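PDB 3I2D: E3 SUMO-protein ligase SIZ1 from Saccharomyces cerevisiae, which acts as an E3 ligase that promotes attachment of SUMO (Smt3) to septins and PCNA, its SP-RING zinc finger mediating interaction with UBC9. Local coordinates for residues 277-282 / 287-292; 71-76 / 282-287; 155-160 / 202-207; 260-265 / 307-312. All coordinates share one frame; numbering follows the deposited sequence.

Contact 1: 277-282 / 287-292. With ZN (zinc ion), chain B.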
# COMPACT_ATOMS: atom_id res chain seq x y z
N LEU A 277 -6.12 -2.65 12.64
CA LEU A 277 -5.57 -3.89 12.12
C LEU A 277 -6.35 -4.35 10.91
O LEU A 277 -5.74 -4.76 9.91
CB LEU A 277 -5.55 -4.99 13.18
CG LEU A 277 -4.79 -6.22 12.68
CD1 LEU A 277 -3.37 -5.84 12.26
CD2 LEU A 277 -4.78 -7.26 13.75
N TRP A 278 -7.67 -4.28 10.98
CA TRP A 278 -8.48 -4.71 9.85
C TRP A 278 -8.35 -3.72 8.72
O TRP A 278 -8.25 -4.11 7.57
CB TRP A 278 -9.96 -4.87 10.23
CG TRP A 278 -10.26 -6.16 10.95
CD1 TRP A 278 -10.22 -6.39 12.29
CD2 TRP A 278 -10.63 -7.41 10.34
NE1 TRP A 278 -10.54 -7.69 12.57
CE2 TRP A 278 -10.80 -8.35 11.40
CE3 TRP A 278 -10.84 -7.83 9.02
CZ2 TRP A 278 -11.17 -9.68 11.17
CZ3 TRP A 278 -11.20 -9.15 8.79
CH2 TRP A 278 -11.36 -10.06 9.86
N PHE A 279 -8.33 -2.44 9.05
CA PHE A 279 -8.19 -1.46 8.00
C PHE A 279 -6.95 -1.77 7.15
O PHE A 279 -6.99 -1.72 5.91
CB PHE A 279 -8.05 -0.07 8.59
CG PHE A 279 -7.82 1.00 7.57
CD1 PHE A 279 -8.85 1.41 6.73
CD2 PHE A 279 -6.57 1.60 7.44
CE1 PHE A 279 -8.64 2.41 5.76
CE2 PHE A 279 -6.35 2.60 6.47
CZ PHE A 279 -7.39 3.00 5.63
N LEU A 280 -5.85 -2.11 7.81
CA LEU A 280 -4.58 -2.39 7.14
C LEU A 280 -4.55 -3.69 6.37
O LEU A 280 -3.85 -3.80 5.37
CB LEU A 280 -3.44 -2.33 8.16
CG LEU A 280 -3.12 -0.92 8.65
CD1 LEU A 280 -2.39 -0.97 9.98
CD2 LEU A 280 -2.29 -0.21 7.61
N HIS A 281 -5.29 -4.69 6.85
CA HIS A 281 -5.38 -5.98 6.16
C HIS A 281 -6.31 -5.81 4.97
O HIS A 281 -6.19 -6.51 3.99
CB HIS A 281 -5.92 -7.06 7.10
CG HIS A 281 -4.84 -7.81 7.82
ND1 HIS A 281 -4.12 -8.82 7.23
CD2 HIS A 281 -4.31 -7.64 9.06
CE1 HIS A 281 -3.19 -9.25 8.06
NE2 HIS A 281 -3.28 -8.55 9.18
N SER A 282 -7.24 -4.87 5.08
CA SER A 282 -8.17 -4.56 4.01
C SER A 282 -7.44 -3.78 2.92
O SER A 282 -7.62 -4.04 1.74
CB SER A 282 -9.31 -3.71 4.55
OG SER A 282 -10.24 -3.50 3.51
N PRO A 287 -6.44 -1.83 -1.92
CA PRO A 287 -5.89 -0.48 -1.68
C PRO A 287 -6.72 0.70 -2.16
O PRO A 287 -6.59 1.14 -3.29
CB PRO A 287 -4.53 -0.54 -2.36
CG PRO A 287 -4.81 -1.42 -3.53
CD PRO A 287 -5.63 -2.54 -2.93
N THR A 288 -7.57 1.19 -1.27
CA THR A 288 -8.44 2.32 -1.55
C THR A 288 -7.95 3.52 -0.75
O THR A 288 -8.05 4.65 -1.20
CB THR A 288 -9.87 2.02 -1.12
OG1 THR A 288 -9.90 1.83 0.31
CG2 THR A 288 -10.36 0.77 -1.82
N TRP A 289 -7.41 3.25 0.43
CA TRP A 289 -6.93 4.29 1.34
C TRP A 289 -7.98 5.37 1.49
O TRP A 289 -7.76 6.54 1.15
CB TRP A 289 -5.59 4.87 0.86
CG TRP A 289 -4.46 3.85 0.93
CD1 TRP A 289 -3.95 3.12 -0.10
CD2 TRP A 289 -3.82 3.37 2.12
NE1 TRP A 289 -3.04 2.20 0.37
CE2 TRP A 289 -2.94 2.33 1.72
CE3 TRP A 289 -3.90 3.70 3.47
CZ2 TRP A 289 -2.15 1.63 2.64
CZ3 TRP A 289 -3.12 3.00 4.39
CH2 TRP A 289 -2.25 1.98 3.96
N GLN A 290 -9.14 4.93 1.99
CA GLN A 290 -10.31 5.75 2.25
C GLN A 290 -10.92 5.29 3.56
O GLN A 290 -11.04 4.10 3.81
CB GLN A 290 -11.36 5.57 1.18
CG GLN A 290 -11.13 6.36 -0.06
CD GLN A 290 -12.32 6.31 -0.98
OE1 GLN A 290 -12.45 7.16 -1.87
NE2 GLN A 290 -13.19 5.32 -0.79
N CYS A 291 -11.33 6.24 4.38
CA CYS A 291 -11.93 5.90 5.64
C CYS A 291 -13.21 5.11 5.40
O CYS A 291 -14.02 5.48 4.57
CB CYS A 291 -12.22 7.19 6.43
SG CYS A 291 -13.00 6.94 8.03
N PRO A 292 -13.40 3.98 6.13
CA PRO A 292 -14.58 3.11 6.02
C PRO A 292 -15.85 3.79 6.52
O PRO A 292 -16.96 3.39 6.16
CB PRO A 292 -14.22 1.92 6.91
CG PRO A 292 -12.72 1.94 6.97
CD PRO A 292 -12.41 3.39 7.05
ZN ZN B . -13.22 9.16 8.67
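Phe279 reaches out of helix 277-282 and meets three residues of the loop 287-292 with different parts of its ring. With CG trans to the backbone N (chi1 177°), the ring stands off the helix, and the Phe279 side chain crosses those of Trp289 and Pro292 at about a right angle. The ring edge at Phe279 CE1 faces the backbone carbonyl of Gln290, 3.5 Å from its O, which lies near the ring plane. Phe279 CD1 rests 3.9 Å from Pro292 CG, while CE2, across the ring, lies 3.9 Å from Trp289 CZ3. The Phe279 and Trp289 planes are steeply inclined, at 79°. Trp289 leaves its backbone heading away from the helix, yet its indole swings back, and CH2 comes within 4.3 Å of Leu280 CD2. Phe274 and Ile298 add further apolar cover to Phe279.

The packing slackens toward the helix end. Ser282 O and Pro287 N are 4.4 Å apart, with no hydrogen on the proline nitrogen to join them, both residues are partly exposed, and Thr288 next to them faces solvent. Here the loop is tied instead by Gln283, whose OE1 accepts the backbone N-H groups of Thr288 and Trp289.

Cys291 turns away from the helix and binds zinc through SG at 2.3 Å, together with Cys268, His270 and Cys294 of the SP-RING finger. No hydrogen bond crosses between the two segments. Apolar contact and a ring edge against a carbonyl therefore seat the residues flanking Cys291 on the helix, while its SG points the other way, to the metal.

Contact 2: 71-76 / 282-287; sequences SPFYKI and SQLQIP
The Phe73 ring lays one face on Leu284: CB of Leu284 sits 3.8 Å from the ring centroid, only 15° off the normal, a CH-pi contact. Leu284 CD1 extends the cover toward the root of the ring, 3.6 Å from Phe73 CG. At the far end, Phe73 CE1 lies 3.5 Å from Leu284 N and 4.0 Å from Gln283 CB, so the ring spans two successive residues of the helix.

Phe73 is the third residue of a type I turn from Ser71 to Tyr74, in which Ser71 OG accepts a weak bond from Phe73 N at 3.3 Å. Its CG is trans to the carbonyl carbon (chi1 -69°), which carries the ring out of the turn toward the helix. Gln283 meets the ring with its backbone carbonyl carbon and CB; its chain bends at chi2 (-48°) and takes the amide away, to be spent on the loop at Trp289. Pro207 and Leu210 of helix 207-215 also touch Phe73.

An alanine here would probably leave Leu284 without its aromatic platform and open a gap between the turn and the helix.

All three touching residues are buried. The turn belongs to the PINIT region and the helix to the SP-RING finger, so the contact joins the two modules. Because no hydrogen bond crosses between these segments, their join at this point is mainly apolar, resting on dispersion and CH-pi attraction and thus on the fit of a flat ring to a leucine and the helix backbone beside it.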
# COMPACT_ATOMS: atom_id res chain seq x y z
N SER A 71 3.76 2.20 -1.97
CA SER A 71 2.77 1.50 -1.19
C SER A 71 3.47 1.25 0.12
O SER A 71 4.66 0.91 0.15
CB SER A 71 2.41 0.17 -1.82
OG SER A 71 1.53 -0.55 -0.98
N PRO A 72 2.77 1.42 1.24
CA PRO A 72 3.43 1.17 2.52
C PRO A 72 3.62 -0.32 2.78
O PRO A 72 4.20 -0.70 3.80
CB PRO A 72 2.47 1.82 3.52
CG PRO A 72 1.13 1.60 2.88
CD PRO A 72 1.41 1.95 1.44
N PHE A 73 3.16 -1.16 1.85
CA PHE A 73 3.27 -2.62 2.01
C PHE A 73 4.54 -3.27 1.46
O PHE A 73 4.77 -4.46 1.65
CB PHE A 73 2.03 -3.32 1.45
CG PHE A 73 0.81 -3.07 2.25
CD1 PHE A 73 -0.22 -2.27 1.76
CD2 PHE A 73 0.70 -3.57 3.54
CE1 PHE A 73 -1.32 -1.96 2.54
CE2 PHE A 73 -0.40 -3.27 4.34
CZ PHE A 73 -1.41 -2.47 3.83
N TYR A 74 5.35 -2.50 0.76
CA TYR A 74 6.61 -3.02 0.28
C TYR A 74 7.55 -1.83 0.09
O TYR A 74 7.11 -0.71 -0.15
CB TYR A 74 6.42 -3.84 -1.00
CG TYR A 74 5.80 -3.13 -2.18
CD1 TYR A 74 6.49 -2.11 -2.85
CD2 TYR A 74 4.56 -3.52 -2.67
CE1 TYR A 74 5.96 -1.50 -3.98
CE2 TYR A 74 4.01 -2.92 -3.80
CZ TYR A 74 4.72 -1.91 -4.45
OH TYR A 74 4.17 -1.29 -5.54
N LYS A 75 8.84 -2.07 0.26
CA LYS A 75 9.81 -1.00 0.16
C LYS A 75 10.90 -1.41 -0.82
O LYS A 75 11.54 -2.46 -0.65
CB LYS A 75 10.40 -0.74 1.55
CG LYS A 75 11.09 0.60 1.74
CD LYS A 75 11.41 0.83 3.21
CE LYS A 75 10.13 0.73 4.07
NZ LYS A 75 10.33 1.01 5.53
N ILE A 76 11.09 -0.60 -1.85
CA ILE A 76 12.11 -0.88 -2.85
C ILE A 76 13.47 -0.70 -2.18
O ILE A 76 13.80 0.39 -1.70
CB ILE A 76 11.97 0.06 -4.06
CG1 ILE A 76 10.69 -0.28 -4.82
CG2 ILE A 76 13.17 -0.05 -4.96
CD1 ILE A 76 10.42 0.63 -6.00
N SER A 282 -7.24 -4.87 5.08
CA SER A 282 -8.17 -4.56 4.01
C SER A 282 -7.44 -3.78 2.92
O SER A 282 -7.62 -4.04 1.74
CB SER A 282 -9.31 -3.71 4.55
OG SER A 282 -10.24 -3.50 3.51
N GLN A 283 -6.62 -2.81 3.31
CA GLN A 283 -5.88 -2.03 2.34
C GLN A 283 -4.88 -2.90 1.56
O GLN A 283 -4.67 -2.70 0.36
CB GLN A 283 -5.13 -0.87 3.02
CG GLN A 283 -6.04 0.22 3.56
CD GLN A 283 -7.07 0.65 2.53
OE1 GLN A 283 -6.73 1.11 1.45
NE2 GLN A 283 -8.35 0.49 2.86
N LEU A 284 -4.28 -3.88 2.23
CA LEU A 284 -3.31 -4.72 1.56
C LEU A 284 -3.96 -5.49 0.43
O LEU A 284 -3.34 -5.72 -0.60
CB LEU A 284 -2.65 -5.69 2.54
CG LEU A 284 -1.85 -6.80 1.86
CD1 LEU A 284 -0.64 -6.21 1.12
CD2 LEU A 284 -1.42 -7.80 2.90
N GLN A 285 -5.21 -5.90 0.61
CA GLN A 285 -5.92 -6.65 -0.42
C GLN A 285 -6.60 -5.74 -1.44
O GLN A 285 -6.57 -5.99 -2.64
CB GLN A 285 -7.00 -7.52 0.22
CG GLN A 285 -6.50 -8.55 1.21
CD GLN A 285 -5.41 -9.42 0.65
OE1 GLN A 285 -5.41 -9.77 -0.52
NE2 GLN A 285 -4.47 -9.78 1.50
N ILE A 286 -7.22 -4.68 -0.94
CA ILE A 286 -7.97 -3.74 -1.77
C ILE A 286 -7.58 -2.30 -1.41
O ILE A 286 -8.30 -1.63 -0.68
CB ILE A 286 -9.49 -3.98 -1.53
CG1 ILE A 286 -9.81 -5.46 -1.79
CG2 ILE A 286 -10.33 -3.09 -2.43
CD1 ILE A 286 -11.10 -5.96 -1.17
N PRO A 287 -6.44 -1.83 -1.92
CA PRO A 287 -5.89 -0.48 -1.68
C PRO A 287 -6.72 0.70 -2.16
O PRO A 287 -6.59 1.14 -3.29
CB PRO A 287 -4.53 -0.54 -2.36
CG PRO A 287 -4.81 -1.42 -3.53
CD PRO A 287 -5.63 -2.54 -2.93

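Contact 3: 155-160 / 202-207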
# COMPACT_ATOMS: atom_id res chain seq x y z
N ASN A 155 -0.03 -12.81 -9.87
CA ASN A 155 -0.45 -12.97 -8.48
C ASN A 155 0.69 -12.75 -7.47
O ASN A 155 1.69 -13.48 -7.46
CB ASN A 155 -1.04 -14.37 -8.29
CG ASN A 155 -2.45 -14.34 -7.74
OD1 ASN A 155 -2.66 -14.03 -6.56
ND2 ASN A 155 -3.42 -14.65 -8.59
N ILE A 156 0.52 -11.72 -6.64
CA ILE A 156 1.48 -11.40 -5.59
C ILE A 156 0.71 -11.30 -4.29
O ILE A 156 -0.51 -11.49 -4.26
CB ILE A 156 2.23 -10.09 -5.87
CG1 ILE A 156 1.25 -8.97 -6.24
CG2 ILE A 156 3.23 -10.31 -6.97
CD1 ILE A 156 1.96 -7.69 -6.61
N ARG A 157 1.43 -11.00 -3.21
CA ARG A 157 0.86 -10.91 -1.88
C ARG A 157 -0.56 -10.35 -1.76
O ARG A 157 -1.49 -11.09 -1.40
CB ARG A 157 1.78 -10.11 -0.96
CG ARG A 157 1.33 -10.17 0.47
CD ARG A 157 2.51 -10.08 1.38
NE ARG A 157 2.66 -8.78 2.02
CZ ARG A 157 2.84 -7.63 1.38
NH1 ARG A 157 2.88 -7.58 0.05
NH2 ARG A 157 3.03 -6.53 2.09
N GLY A 158 -0.75 -9.06 -2.01
CA GLY A 158 -2.10 -8.53 -1.89
C GLY A 158 -2.57 -7.97 -3.21
O GLY A 158 -2.58 -8.67 -4.21
N PHE A 159 -2.95 -6.70 -3.19
CA PHE A 159 -3.40 -6.02 -4.40
C PHE A 159 -4.28 -6.88 -5.28
O PHE A 159 -4.06 -6.95 -6.49
CB PHE A 159 -2.17 -5.56 -5.18
CG PHE A 159 -1.16 -4.86 -4.33
CD1 PHE A 159 -0.19 -5.58 -3.66
CD2 PHE A 159 -1.21 -3.48 -4.16
CE1 PHE A 159 0.72 -4.94 -2.83
CE2 PHE A 159 -0.31 -2.82 -3.33
CZ PHE A 159 0.66 -3.55 -2.66
N LYS A 160 -5.29 -7.52 -4.70
CA LYS A 160 -6.15 -8.38 -5.50
C LYS A 160 -7.21 -7.57 -6.23
O LYS A 160 -7.87 -8.08 -7.14
CB LYS A 160 -6.78 -9.48 -4.63
CG LYS A 160 -7.79 -8.98 -3.65
CD LYS A 160 -8.76 -10.07 -3.23
CE LYS A 160 -8.15 -11.10 -2.28
NZ LYS A 160 -9.24 -11.81 -1.56
N VAL A 202 12.54 -6.04 -3.12
CA VAL A 202 11.76 -5.20 -2.22
C VAL A 202 11.54 -5.92 -0.91
O VAL A 202 11.59 -7.15 -0.84
CB VAL A 202 10.37 -4.83 -2.82
CG1 VAL A 202 10.54 -4.20 -4.22
CG2 VAL A 202 9.50 -6.08 -2.89
N GLU A 203 11.28 -5.14 0.12
CA GLU A 203 11.03 -5.71 1.42
C GLU A 203 9.54 -5.69 1.70
O GLU A 203 8.90 -4.64 1.63
CB GLU A 203 11.76 -4.93 2.52
CG GLU A 203 11.58 -5.58 3.91
CD GLU A 203 12.25 -4.80 5.03
OE1 GLU A 203 13.50 -4.73 5.06
OE2 GLU A 203 11.51 -4.26 5.89
N MET A 204 8.99 -6.86 2.00
CA MET A 204 7.58 -6.99 2.32
C MET A 204 7.36 -6.30 3.65
O MET A 204 8.07 -6.58 4.62
CB MET A 204 7.21 -8.46 2.49
CG MET A 204 7.41 -9.32 1.28
SD MET A 204 6.16 -8.96 0.07
CE MET A 204 6.89 -7.51 -0.72
N ILE A 205 6.41 -5.38 3.71
CA ILE A 205 6.10 -4.76 4.99
C ILE A 205 4.75 -5.31 5.33
O ILE A 205 3.82 -5.31 4.52
CB ILE A 205 6.06 -3.23 4.95
CG1 ILE A 205 7.48 -2.68 4.80
CG2 ILE A 205 5.45 -2.71 6.27
CD1 ILE A 205 7.55 -1.17 4.91
N THR A 206 4.65 -5.79 6.55
CA THR A 206 3.44 -6.44 7.00
C THR A 206 2.37 -5.56 7.65
O THR A 206 2.64 -4.49 8.21
CB THR A 206 3.87 -7.59 7.93
OG1 THR A 206 3.49 -8.82 7.32
CG2 THR A 206 3.28 -7.46 9.32
N PRO A 207 1.10 -5.98 7.52
CA PRO A 207 0.00 -5.22 8.11
C PRO A 207 0.26 -4.94 9.61
O PRO A 207 0.10 -3.81 10.06
CB PRO A 207 -1.20 -6.13 7.87
CG PRO A 207 -0.89 -6.68 6.49
CD PRO A 207 0.60 -6.99 6.57
O HOH W 1 2.26 -9.34 4.46
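The two backbones stay well apart, 8.8 Å at their nearest CA atoms, those of Arg157 and Met204, and the side chain of Arg157 bridges the space. Its CG is trans to the backbone N (chi1 -171°), which sends the chain toward the strand, and bends at chi2 and chi3 turn the guanidinium so that one face meets Met204 and one edge meets Ile205.

Met204 SD lies over that face, 3.5 Å above the plane and displaced toward the rim, with Arg157 NH1 the nearest atom at 3.6 Å. At the edge, Arg157 NH2 donates to Ile205 O at 2.8 Å. The bond is bent (132° at the hydrogen), and although the oxygen lies in the guanidinium plane, the donor stands 36° out of the carbonyl plane. A water bridge from Arg157 NE to Thr206 OG1 is doubtful, since the water sits too close to NE. NH2 has a second, weak bond to Phe73 O. The bond to Ile205 O, with the sulfur on the face, limits how the group can turn. With a leucine in place of Arg157, the carbonyl of Ile205 would probably lose its NH2 donor.

Arg157 also touches Leu284 of helix 276-285. Within the beta-rich PINIT region, the contact fastens a long loop following strand 150-151, in one antiparallel sheet, to the end of strand 195-204 in the other, where the chain passes into helix 207-215.

Contact 4: 260-265 / 307-312; sequences KYPSKS and EFVDDI
Within the SP-RING finger, Pro262 begins the middle strand of a small antiparallel sheet and packs against Val309 and Asp310 on helix 307-313. The apolar heart is Pro262 CB against Val309 CG1, at 3.4 Å, with Val309 CB 3.7 Å from the same Pro262 CB. CG1 is the valine branch trans to the backbone N (chi1 -180°), which places it beside the proline ring; the two side chains pass alongside, running in opposite senses. Next along the ring, Pro262 CG lies 3.8 Å from the backbone N of Asp310. The carboxylate of Asp310 comes across at about a right angle, its OD2 4.0 Å from Pro262 CD. No hydrogen bond links the two segments, so the proline serves as an apolar surface on which the helix rests.

Strand 303-305 leads directly into this helix: Pro262 shares a backbone hydrogen bond with Ser306, whose OG accepts from Val309 N. From the same helix, Phe308 and Ile312 pack on strand 322-326, and Phe308 also touches helix 222-234. Tyr261 and Ser263, either side of Pro262 in sequence, touch helix 276-285.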
# COMPACT_ATOMS: atom_id res chain seq x y z
N LYS A 260 -10.31 -3.59 18.51
CA LYS A 260 -9.19 -3.86 19.38
C LYS A 260 -8.21 -2.68 19.26
O LYS A 260 -7.45 -2.38 20.18
CB LYS A 260 -8.55 -5.20 18.95
CG LYS A 260 -7.64 -5.83 19.99
CD LYS A 260 -7.07 -7.20 19.54
CE LYS A 260 -8.15 -8.28 19.39
NZ LYS A 260 -8.89 -8.57 20.67
N TYR A 261 -8.23 -1.99 18.12
CA TYR A 261 -7.37 -0.82 17.90
C TYR A 261 -8.21 0.28 17.25
O TYR A 261 -8.14 0.47 16.03
CB TYR A 261 -6.20 -1.17 16.97
CG TYR A 261 -5.39 -2.35 17.43
CD1 TYR A 261 -5.68 -3.64 16.98
CD2 TYR A 261 -4.35 -2.18 18.33
CE1 TYR A 261 -4.94 -4.72 17.41
CE2 TYR A 261 -3.60 -3.26 18.78
CZ TYR A 261 -3.90 -4.53 18.32
OH TYR A 261 -3.15 -5.59 18.76
N PRO A 262 -8.99 1.03 18.06
CA PRO A 262 -9.85 2.09 17.56
C PRO A 262 -9.03 3.17 16.90
O PRO A 262 -8.08 3.67 17.49
CB PRO A 262 -10.54 2.61 18.82
CG PRO A 262 -10.24 1.59 19.87
CD PRO A 262 -8.86 1.14 19.51
N SER A 263 -9.41 3.54 15.69
CA SER A 263 -8.66 4.56 15.01
C SER A 263 -9.39 5.31 13.91
O SER A 263 -10.52 5.00 13.56
CB SER A 263 -7.37 3.94 14.46
OG SER A 263 -7.61 2.67 13.90
N LYS A 264 -8.71 6.32 13.38
CA LYS A 264 -9.25 7.16 12.32
C LYS A 264 -8.18 8.19 12.04
O LYS A 264 -7.28 8.36 12.86
CB LYS A 264 -10.54 7.86 12.78
CG LYS A 264 -10.38 8.73 14.03
CD LYS A 264 -11.74 9.05 14.65
CE LYS A 264 -11.58 9.89 15.91
NZ LYS A 264 -12.88 10.01 16.64
N SER A 265 -8.26 8.84 10.89
CA SER A 265 -7.30 9.88 10.53
C SER A 265 -7.55 11.02 11.48
O SER A 265 -8.69 11.24 11.92
CB SER A 265 -7.54 10.38 9.10
OG SER A 265 -6.59 11.37 8.70
N GLU A 307 -7.72 7.57 21.92
CA GLU A 307 -7.61 7.29 23.34
C GLU A 307 -8.98 7.20 24.00
O GLU A 307 -9.20 6.35 24.87
CB GLU A 307 -6.78 8.37 24.01
CG GLU A 307 -6.35 8.00 25.41
CD GLU A 307 -5.53 9.08 26.07
OE1 GLU A 307 -6.11 10.13 26.42
OE2 GLU A 307 -4.30 8.88 26.23
N PHE A 308 -9.90 8.06 23.58
CA PHE A 308 -11.23 8.04 24.16
C PHE A 308 -11.85 6.66 23.99
O PHE A 308 -12.22 6.02 24.98
CB PHE A 308 -12.15 9.07 23.52
CG PHE A 308 -13.50 9.14 24.19
CD1 PHE A 308 -13.63 9.72 25.45
CD2 PHE A 308 -14.62 8.56 23.60
CE1 PHE A 308 -14.85 9.71 26.12
CE2 PHE A 308 -15.85 8.55 24.27
CZ PHE A 308 -15.96 9.12 25.53
N VAL A 309 -11.96 6.22 22.73
CA VAL A 309 -12.56 4.93 22.40
C VAL A 309 -11.76 3.76 22.95
O VAL A 309 -12.33 2.75 23.37
CB VAL A 309 -12.73 4.77 20.87
CG1 VAL A 309 -13.37 3.43 20.56
CG2 VAL A 309 -13.61 5.87 20.32
N ASP A 310 -10.44 3.89 22.95
CA ASP A 310 -9.58 2.83 23.48
C ASP A 310 -9.93 2.63 24.95
O ASP A 310 -10.06 1.50 25.42
CB ASP A 310 -8.12 3.22 23.35
CG ASP A 310 -7.19 2.02 23.37
OD1 ASP A 310 -5.95 2.22 23.40
OD2 ASP A 310 -7.70 0.88 23.33
N ASP A 311 -10.09 3.73 25.69
CA ASP A 311 -10.44 3.67 27.11
C ASP A 311 -11.72 2.87 27.34
O ASP A 311 -11.74 1.91 28.10
CB ASP A 311 -10.61 5.08 27.68
CG ASP A 311 -9.28 5.71 28.09
OD1 ASP A 311 -8.22 5.11 27.78
OD2 ASP A 311 -9.31 6.81 28.71
N ILE A 312 -12.81 3.28 26.68
CA ILE A 312 -14.07 2.57 26.84
C ILE A 312 -13.90 1.09 26.51
O ILE A 312 -14.37 0.21 27.22
CB ILE A 312 -15.17 3.17 25.91
CG1 ILE A 312 -15.32 4.66 26.18
CG2 ILE A 312 -16.50 2.44 26.13
CD1 ILE A 312 -16.38 5.32 25.34

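In the fold
Contacts 1 and 2 share helix 276-285 and also meet where Trp289 CZ2 packs 3.3 Å from Pro72 CG. Contact 2 adjoins contact 3, with centres 6 Å apart: Phe73 O to Ile205 N (2.8 Å) ties the turn to the neighbouring strand within PINIT, while Leu284 O to Phe159 N (2.8 Å) crosses between the PINIT and SP-RING modules. Contact 1 touches contact 4 through Leu277 CB and Tyr261 CD1, 4.0 Å apart. Contact 1 supplies Cys291 to the zinc; the side chain of Val309 in contact 4 and that of Gln283 in contact 2 each lie about 12 Å from the ion. Contacts 3 and 4 stay about 9 Å apart at their nearest atoms.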